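Local coordinates for ABC transporter substrate-binding protein-branched chain amino acid transport (Streptococcus pneumoniae, PDB 4GNR) that probably captures branched-chain amino acids outside the cell for an ABC importer and is bound here to isoleucine, at residues V35-A40 with L285-V290; T256-S261 with T334-T339. One frame throughout, in Å; residues are numbered along the deposited sequence. Where two conformers were deposited one is given.

Contact 1. Residues V35-A40 with L285-V290; sequences VDEINA and LAYDSV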
loop_
_atom_site.group_PDB
_atom_site.type_symbol
_atom_site.label_atom_id
_atom_site.label_comp_id
_atom_site.label_asym_id
_atom_site.label_seq_id
_atom_site.Cartn_x
_atom_site.Cartn_y
_atom_site.Cartn_z
ATOM N N VAL A 35 -6.811 3.009 -17.129
ATOM C CA VAL A 35 -7.489 4.044 -17.919
ATOM C C VAL A 35 -7.270 3.814 -19.418
ATOM O O VAL A 35 -8.189 3.889 -20.223
ATOM C CB VAL A 35 -7.043 5.453 -17.512
ATOM C CG1 VAL A 35 -7.545 6.462 -18.516
ATOM C CG2 VAL A 35 -7.530 5.766 -16.108
ATOM N N ASP A 36 -6.022 3.586 -19.792
ATOM C CA ASP A 36 -5.695 3.387 -21.215
ATOM C C ASP A 36 -6.488 2.243 -21.813
ATOM O O ASP A 36 -6.997 2.334 -22.941
ATOM C CB ASP A 36 -4.193 3.188 -21.395
ATOM C CG ASP A 36 -3.379 4.455 -21.115
ATOM O OD1 ASP A 36 -3.927 5.576 -21.024
ATOM O OD2 ASP A 36 -2.154 4.291 -21.070
ATOM N N GLU A 37 -6.555 1.140 -21.093
ATOM C CA GLU A 37 -7.286 -0.031 -21.577
ATOM C C GLU A 37 -8.773 0.229 -21.686
ATOM O O GLU A 37 -9.406 -0.126 -22.684
ATOM C CB GLU A 37 -7.016 -1.230 -20.685
ATOM C CG GLU A 37 -5.580 -1.717 -20.781
ATOM C CD GLU A 37 -5.280 -2.867 -19.833
ATOM O OE1 GLU A 37 -6.093 -3.073 -18.914
ATOM O OE2 GLU A 37 -4.206 -3.504 -19.964
ATOM N N ILE A 38 -9.348 0.847 -20.658
ATOM C CA ILE A 38 -10.778 1.159 -20.678
ATOM C C ILE A 38 -11.079 2.088 -21.853
ATOM O O ILE A 38 -12.061 1.894 -22.591
ATOM C CB ILE A 38 -11.207 1.772 -19.333
ATOM C CG1 ILE A 38 -11.123 0.705 -18.239
ATOM C CG2 ILE A 38 -12.629 2.349 -19.447
ATOM C CD1 ILE A 38 -11.123 1.318 -16.824
ATOM N N ASN A 39 -10.234 3.095 -22.044
ATOM C CA ASN A 39 -10.421 4.035 -23.163
ATOM C C ASN A 39 -10.343 3.360 -24.518
ATOM O O ASN A 39 -11.150 3.635 -25.411
ATOM C CB ASN A 39 -9.458 5.209 -23.068
ATOM C CG ASN A 39 -9.946 6.267 -22.092
ATOM O OD1 ASN A 39 -11.127 6.319 -21.764
ATOM N ND2 ASN A 39 -9.051 7.153 -21.684
ATOM N N ALA A 40 -9.390 2.451 -24.664
ATOM C CA ALA A 40 -9.225 1.700 -25.930
ATOM C C ALA A 40 -10.434 0.839 -26.221
ATOM O O ALA A 40 -10.745 0.579 -27.378
ATOM C CB ALA A 40 -7.994 0.851 -25.885
ATOM N N LEU A 285 -3.214 -2.819 -6.917
ATOM C CA LEU A 285 -4.339 -2.227 -6.187
ATOM C C LEU A 285 -4.889 -1.004 -6.918
ATOM O O LEU A 285 -6.102 -0.825 -6.982
ATOM C CB LEU A 285 -3.934 -1.840 -4.760
ATOM C CG LEU A 285 -3.783 -3.014 -3.781
ATOM C CD1 LEU A 285 -3.011 -2.574 -2.548
ATOM C CD2 LEU A 285 -5.142 -3.599 -3.372
ATOM N N ALA A 286 -4.010 -0.163 -7.470
ATOM C CA ALA A 286 -4.455 1.058 -8.158
ATOM C C ALA A 286 -5.216 0.732 -9.452
ATOM O O ALA A 286 -6.192 1.403 -9.799
ATOM C CB ALA A 286 -3.287 1.967 -8.430
ATOM N N TYR A 287 -4.750 -0.292 -10.167
ATOM C CA TYR A 287 -5.421 -0.770 -11.382
ATOM C C TYR A 287 -6.863 -1.172 -11.016
ATOM O O TYR A 287 -7.834 -0.788 -11.689
ATOM C CB TYR A 287 -4.610 -1.921 -11.957
ATOM C CG TYR A 287 -5.127 -2.525 -13.232
ATOM C CD1 TYR A 287 -6.024 -3.576 -13.204
ATOM C CD2 TYR A 287 -4.662 -2.095 -14.474
ATOM C CE1 TYR A 287 -6.451 -4.190 -14.382
ATOM C CE2 TYR A 287 -5.076 -2.702 -15.660
ATOM C CZ TYR A 287 -5.964 -3.751 -15.602
ATOM O OH TYR A 287 -6.379 -4.413 -16.727
ATOM N N ASP A 288 -7.021 -1.953 -9.948
ATOM C CA ASP A 288 -8.355 -2.334 -9.486
ATOM C C ASP A 288 -9.180 -1.113 -9.062
ATOM O O ASP A 288 -10.382 -1.071 -9.341
ATOM C CB ASP A 288 -8.303 -3.357 -8.356
ATOM C CG ASP A 288 -8.096 -4.787 -8.836
ATOM O OD1 ASP A 288 -8.089 -5.044 -10.055
ATOM O OD2 ASP A 288 -8.007 -5.664 -7.936
ATOM N N SER A 289 -8.576 -0.142 -8.379
ATOM C CA SER A 289 -9.319 1.044 -7.955
ATOM C C SER A 289 -9.908 1.786 -9.157
ATOM O O SER A 289 -11.053 2.259 -9.091
ATOM C CB SER A 289 -8.483 1.979 -7.106
ATOM O OG SER A 289 -8.304 1.535 -5.766
ATOM N N VAL A 290 -9.135 1.918 -10.237
ATOM C CA VAL A 290 -9.680 2.571 -11.437
ATOM C C VAL A 290 -10.876 1.788 -11.981
ATOM O O VAL A 290 -11.887 2.375 -12.343
ATOM C CB VAL A 290 -8.602 2.788 -12.508
ATOM C CG1 VAL A 290 -9.235 3.179 -13.841
ATOM C CG2 VAL A 290 -7.605 3.820 -12.044
#
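Tyr-287 and Glu-37 form the polar part of this helix-to-helix contact. The tyrosine hydroxyl donates a hydrogen bond from OH to Glu-37 OE1 at 2.6 Å; Glu-37 OE1 accepts through its syn lone pair, on the side of the other carboxylate oxygen. OE1 lies at the ring edge, near the ring plane, while carboxylate and ring planes stand 89° apart, so the acid meets the phenol crosswise instead of stacking on it. With CG anti to the backbone N (chi1 -179°), Tyr-287 carries its hydroxyl across to the other helix; the glutamate chain reaches out extended to meet it.

The apolar part centres on one methyl. Val-290 CG1 lies 3.8 Å from Val-35 CG2 and 4.0 Å from Ile-38 CD1, receiving both neighbours from successive turns of helix 21-40. All three residues are buried, and Val-35 and Ile-38 also touch Ile-49 of strand 48-55.

The axes of segments 35-40 and 285-290 come no closer than 10.9 Å, with a signed crossing angle of -36°, leaving side chains to bridge them. Helix 21-40 links the adjacent parallel strands 7-14 and 48-55, the beta-alpha-beta crossover that opens the first lobe of a periplasmic binding protein fold.

Contact 2. Residues T256-S261 with T334-T339; sequences TTVEVS and TAYMMT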
loop_
_atom_site.group_PDB
_atom_site.type_symbol
_atom_site.label_atom_id
_atom_site.label_comp_id
_atom_site.label_asym_id
_atom_site.label_seq_id
_atom_site.Cartn_x
_atom_site.Cartn_y
_atom_site.Cartn_z
ATOM N N THR A 256 2.346 -13.251 -7.669
ATOM C CA THR A 256 2.476 -13.842 -9.027
ATOM C C THR A 256 2.741 -15.365 -9.047
ATOM O O THR A 256 2.960 -15.962 -10.116
ATOM C CB THR A 256 3.668 -13.248 -9.850
ATOM O OG1 THR A 256 4.916 -13.745 -9.343
ATOM C CG2 THR A 256 3.648 -11.760 -9.846
ATOM N N THR A 257 2.726 -16.010 -7.890
ATOM C CA THR A 257 2.962 -17.457 -7.871
ATOM C C THR A 257 2.004 -18.338 -7.094
ATOM O O THR A 257 1.743 -19.493 -7.473
ATOM C CB THR A 257 4.317 -17.783 -7.222
ATOM O OG1 THR A 257 4.326 -17.353 -5.852
ATOM C CG2 THR A 257 5.457 -17.137 -8.004
ATOM N N VAL A 258 1.489 -17.829 -5.983
ATOM C CA VAL A 258 0.598 -18.660 -5.169
ATOM C C VAL A 258 -0.847 -18.324 -5.459
ATOM O O VAL A 258 -1.254 -17.161 -5.405
ATOM C CB VAL A 258 0.909 -18.617 -3.635
ATOM C CG1 VAL A 258 0.578 -17.263 -3.038
ATOM C CG2 VAL A 258 0.114 -19.692 -2.918
ATOM N N GLU A 259 -1.601 -19.372 -5.787
ATOM C CA GLU A 259 -3.028 -19.271 -6.110
ATOM C C GLU A 259 -3.219 -18.060 -7.011
ATOM O O GLU A 259 -3.897 -17.078 -6.650
ATOM C CB GLU A 259 -3.836 -19.107 -4.818
ATOM C CG GLU A 259 -3.682 -20.270 -3.845
ATOM C CD GLU A 259 -4.415 -20.046 -2.530
ATOM O OE1 GLU A 259 -4.845 -18.902 -2.262
ATOM O OE2 GLU A 259 -4.535 -21.013 -1.746
ATOM N N VAL A 260 -2.596 -18.130 -8.188
ATOM C CA VAL A 260 -2.654 -17.012 -9.154
ATOM C C VAL A 260 -3.803 -17.090 -10.136
ATOM O O VAL A 260 -3.906 -18.000 -10.977
ATOM C CB VAL A 260 -1.391 -16.865 -9.983
ATOM C CG1 VAL A 260 -1.410 -15.518 -10.713
ATOM C CG2 VAL A 260 -0.213 -16.871 -9.089
ATOM N N SER A 261 -4.621 -16.058 -10.074
ATOM C CA SER A 261 -5.786 -15.984 -10.928
ATOM C C SER A 261 -5.489 -15.513 -12.334
ATOM O O SER A 261 -4.450 -14.940 -12.643
ATOM C CB SER A 261 -6.801 -14.998 -10.353
ATOM O OG SER A 261 -6.292 -13.684 -10.477
ATOM N N THR A 334 -7.212 -10.496 0.376
ATOM C CA THR A 334 -6.244 -11.572 0.576
ATOM C C THR A 334 -4.872 -10.943 0.855
ATOM O O THR A 334 -4.467 -9.947 0.239
ATOM C CB THR A 334 -6.154 -12.446 -0.660
ATOM O OG1 THR A 334 -7.443 -13.032 -0.877
ATOM C CG2 THR A 334 -5.091 -13.535 -0.528
ATOM N N ALA A 335 -4.159 -11.544 1.792
ATOM C CA ALA A 335 -2.809 -11.126 2.137
ATOM C C ALA A 335 -1.871 -12.320 1.996
ATOM O O ALA A 335 -2.250 -13.475 2.183
ATOM C CB ALA A 335 -2.744 -10.570 3.553
ATOM N N TYR A 336 -0.633 -11.991 1.673
ATOM C CA TYR A 336 0.442 -12.937 1.531
ATOM C C TYR A 336 1.641 -12.499 2.342
ATOM O O TYR A 336 1.886 -11.305 2.524
ATOM C CB TYR A 336 0.946 -12.978 0.065
ATOM C CG TYR A 336 -0.143 -13.268 -0.937
ATOM C CD1 TYR A 336 -0.864 -12.234 -1.501
ATOM C CD2 TYR A 336 -0.461 -14.564 -1.323
ATOM C CE1 TYR A 336 -1.876 -12.454 -2.405
ATOM C CE2 TYR A 336 -1.483 -14.803 -2.231
ATOM C CZ TYR A 336 -2.179 -13.732 -2.773
ATOM O OH TYR A 336 -3.192 -13.910 -3.694
ATOM N N MET A 337 2.361 -13.469 2.899
ATOM C CA MET A 337 3.658 -13.197 3.522
ATOM C C MET A 337 4.659 -13.662 2.453
ATOM O O MET A 337 4.662 -14.834 2.044
ATOM C CB MET A 337 3.895 -13.931 4.819
ATOM C CG MET A 337 5.209 -13.496 5.470
ATOM S SD MET A 337 5.252 -11.789 6.073
ATOM C CE MET A 337 4.256 -11.932 7.576
ATOM N N MET A 338 5.476 -12.728 1.987
ATOM C CA MET A 338 6.480 -12.960 0.965
ATOM C C MET A 338 7.812 -13.316 1.620
ATOM O O MET A 338 8.186 -12.725 2.615
ATOM C CB MET A 338 6.688 -11.671 0.129
ATOM C CG MET A 338 5.403 -11.032 -0.354
ATOM S SD MET A 338 4.511 -12.008 -1.563
ATOM C CE MET A 338 4.953 -11.163 -3.072
ATOM N N THR A 339 8.507 -14.296 1.045
ATOM C CA THR A 339 9.850 -14.713 1.461
ATOM C C THR A 339 10.814 -14.194 0.378
ATOM O O THR A 339 10.685 -14.558 -0.796
ATOM C CB THR A 339 9.986 -16.233 1.514
ATOM O OG1 THR A 339 9.132 -16.749 2.539
ATOM C CG2 THR A 339 11.444 -16.650 1.827
#
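Val-258 meets the ring of Tyr-336 through its CG1 methyl, modelled 3.3 Å from CE2 and 3.4 Å from CD2 of that tyrosine. The approach is oblique to the ring. Because Val-258 was deposited in two conformers, the shortness of these distances is doubtful. Both side chains leave their backbones toward the opposite segment. In the conformer described, CG1 sits between the backbone N and the carbonyl carbon (chi1 69°), which places this branch beside the ring. Val-258 O follows at 4.0 Å from Tyr-336 CE2, and Glu-259 O stands 4.4 Å from Tyr-336 OH, a proximity too long to count as a bond.

Each partner has its own backbone ties. Ser-255 OG is hydrogen-bonded to the amides of Thr-257 and Val-258, bracing the turn from inside the loop, and Glu-259 follows with left-handed backbone angles (43°/63°). Further along, Ser-261 takes the N-cap position of helix 262-275, its OG bonded to Ala-264 N. The backbone of Tyr-336 is tied to Ser-252 within the mixed sheet. Strand 344-351 touches both side chains, Ala-348 meeting Val-258 and Val-350 the tyrosine.

The 125 Å² buried between the segments comes mostly from Val-258 and Tyr-336, with a smaller share from Glu-259; the direct touch is apolar, without a hydrogen bond between the segments. Such nondirectional packing is consistent with the two positions recorded for the valine.

In the fold
The segments alternate along the chain: 35-40, 256-261, 285-290, then 334-339. Contact 1 and contact 2 lie 22 Å apart between centres and about 7 Å between nearest atoms, without touching. Contact 1 packs helices beside the five-stranded parallel sheet, whereas contact 2 sets a loop against the seven-stranded mixed sheet of the other lobe. Helix 262-275 connects them: it starts where loop 256-261 ends, its Phe-267 meets the Tyr-287 ring, and its Lys-274 forms a salt bridge with Asp-36. Helices 21-40 and 281-297 also carry the isoleucine-pocket residues Tyr-23 and Phe-282, so contact 1 joins two elements that contribute to the ligand site.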